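Local coordinates for protein NAD-dependent epimerase/dehydratase (Methanobrevibacter ruminantium, PDB 6DNT) that binds NAD and UDP-N-acetylmuramic acid and probably interconverts UDP-N-acetylglucosamine and its C4 epimer, at residues I269-G274 with I319-D324. Numbering follows the deposited sequence. Where two conformers were deposited one is given.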
loop_
_atom_site.group_PDB
_atom_site.type_symbol
_atom_site.label_atom_id
_atom_site.label_comp_id
_atom_site.label_asym_id
_atom_site.label_seq_id
_atom_site.Cartn_x
_atom_site.Cartn_y
_atom_site.Cartn_z
ATOM N N ILE A 269 12.342 8.630 5.873
ATOM C CA ILE A 269 13.794 8.855 5.907
ATOM C C ILE A 269 14.514 7.510 5.795
ATOM O O ILE A 269 14.173 6.574 6.498
ATOM C CB ILE A 269 14.238 9.527 7.230
ATOM C CG1 ILE A 269 13.521 10.865 7.449
ATOM C CG2 ILE A 269 15.741 9.746 7.249
ATOM C CD1 ILE A 269 13.729 11.429 8.841
ATOM N N ASN A 270 15.503 7.428 4.910
ATOM C CA ASN A 270 16.411 6.267 4.849
ATOM C C ASN A 270 17.314 6.236 6.081
ATOM O O ASN A 270 17.845 7.275 6.484
ATOM C CB ASN A 270 17.339 6.344 3.635
ATOM C CG ASN A 270 16.623 6.168 2.323
ATOM O OD1 ASN A 270 15.620 5.475 2.227
ATOM N ND2 ASN A 270 17.174 6.773 1.274
ATOM N N VAL A 271 17.528 5.063 6.667
ATOM C CA VAL A 271 18.490 4.937 7.757
ATOM C C VAL A 271 19.553 3.926 7.348
ATOM O O VAL A 271 19.284 2.736 7.206
ATOM C CB VAL A 271 17.854 4.558 9.113
ATOM C CG1 VAL A 271 18.862 4.805 10.238
ATOM C CG2 VAL A 271 16.606 5.384 9.356
ATOM N N ALA A 272 20.765 4.442 7.145
ATOM C CA ALA A 272 21.888 3.683 6.628
ATOM C C ALA A 272 23.134 4.550 6.804
ATOM O O ALA A 272 23.038 5.620 7.401
ATOM C CB ALA A 272 21.668 3.372 5.160
ATOM N N LEU A 273 24.275 4.111 6.261
ATOM C CA LEU A 273 25.485 4.953 6.236
ATOM C C LEU A 273 25.763 5.635 4.902
ATOM O O LEU A 273 26.577 6.554 4.851
ATOM C CB LEU A 273 26.702 4.132 6.644
ATOM C CG LEU A 273 26.715 3.552 8.048
ATOM C CD1 LEU A 273 28.091 2.984 8.375
ATOM C CD2 LEU A 273 26.336 4.601 9.079
ATOM N N GLY A 274 25.061 5.240 3.846
ATOM C CA GLY A 274 25.355 5.724 2.507
ATOM C C GLY A 274 26.701 5.229 1.998
ATOM O O GLY A 274 27.344 5.902 1.210
ATOM N N ILE A 319 16.243 14.730 11.071
ATOM C CA ILE A 319 16.135 14.301 12.465
ATOM C C ILE A 319 17.430 14.545 13.252
ATOM O O ILE A 319 17.618 13.998 14.329
ATOM C CB ILE A 319 15.670 12.826 12.574
ATOM C CG1 ILE A 319 16.614 11.873 11.832
ATOM C CG2 ILE A 319 14.260 12.685 12.010
ATOM C CD1 ILE A 319 16.483 10.436 12.288
ATOM N N SER A 320 18.301 15.400 12.715
ATOM C CA SER A 320 19.603 15.707 13.313
ATOM C C SER A 320 20.417 14.463 13.692
ATOM O O SER A 320 21.028 14.419 14.756
ATOM C CB SER A 320 19.413 16.625 14.527
ATOM O OG SER A 320 18.657 17.771 14.157
ATOM N N PHE A 321 20.426 13.461 12.811
ATOM C CA PHE A 321 21.186 12.241 13.060
ATOM C C PHE A 321 22.397 12.118 12.136
ATOM O O PHE A 321 22.264 12.184 10.920
ATOM C CB PHE A 321 20.285 11.015 12.932
ATOM C CG PHE A 321 20.975 9.714 13.252
ATOM C CD1 PHE A 321 21.786 9.580 14.393
ATOM C CD2 PHE A 321 20.795 8.606 12.436
ATOM C CE1 PHE A 321 22.410 8.375 14.684
ATOM C CE2 PHE A 321 21.424 7.399 12.725
ATOM C CZ PHE A 321 22.217 7.282 13.854
ATOM N N LYS A 322 23.574 11.957 12.739
ATOM C CA LYS A 322 24.818 11.687 12.017
ATOM C C LYS A 322 25.341 10.354 12.542
ATOM O O LYS A 322 25.890 10.302 13.637
ATOM C CB LYS A 322 25.853 12.805 12.253
ATOM C CG LYS A 322 25.666 14.047 11.383
ATOM C CD LYS A 322 26.705 15.137 11.674
ATOM C CE LYS A 322 26.534 16.367 10.789
ATOM N NZ LYS A 322 27.521 17.443 11.076
ATOM N N PRO A 323 25.143 9.262 11.788
ATOM C CA PRO A 323 25.698 7.996 12.268
ATOM C C PRO A 323 27.226 7.972 12.197
ATOM O O PRO A 323 27.814 8.689 11.385
ATOM C CB PRO A 323 25.085 6.958 11.333
ATOM C CG PRO A 323 24.718 7.707 10.102
ATOM C CD PRO A 323 24.368 9.094 10.543
ATOM N N ASP A 324 27.846 7.168 13.055
ATOM C CA ASP A 324 29.315 7.056 13.096
ATOM C C ASP A 324 29.782 6.434 11.776
ATOM O O ASP A 324 29.287 5.382 11.389
ATOM C CB ASP A 324 29.785 6.170 14.260
ATOM C CG ASP A 324 29.344 6.675 15.628
ATOM O OD1 ASP A 324 29.210 7.902 15.818
ATOM O OD2 ASP A 324 29.147 5.837 16.536
#
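Leu273 lays one methyl, CD2, against the ring of Pro323, 3.5 Å from CB and 3.6 Å from CG. The Leu273 and Pro323 side chains lie alongside each other and run opposite ways, and the fit is tight. The same methyl, Leu273 CD2, also comes 3.8 Å from Asp324 O, with CD1 slightly farther away. At the far end of the contact, Ile269 meets Ile319. The end methyl CD1 of Ile269 lies 3.4 Å from the branch methyl CG2 of Ile319, and the two side chains cross at a slant. With chi1 at 58°, CG1 of Ile319 lies between N and the carbonyl carbon, which leaves CG2 as the methyl that meets Ile269. Between these pairs Val271 CG1 comes obliquely to the Phe321 ring, 4.4 Å from CE2.

Residues 269-271 end strand 267-271, which pairs in parallel with strand 199-208 in the Rossmann-type sheet. Residues 319-324, from the loop before helix 328-341, run in nearly the same direction as 269-273, about 10° apart, and are extended from Phe321 on. Helix 250-262 adds Ile253 against Val271, and Leu259 against Phe321. Val271 is also about 7 Å from the NAD-binding Val207, measured between side chains.

Polar groups bond outside the pair of segments. Leu273 N is hydrogen-bonded to Asp246 OD1, and Asp324 N to Glu252 OE2. Ala272 O is different: it is buried 3.8 Å from Pro323 CG and has no hydrogen-bonding partner in the model. Within the loop, Pro323 N lies over the centre of one Phe321 face, 4.0 Å above the ring plane.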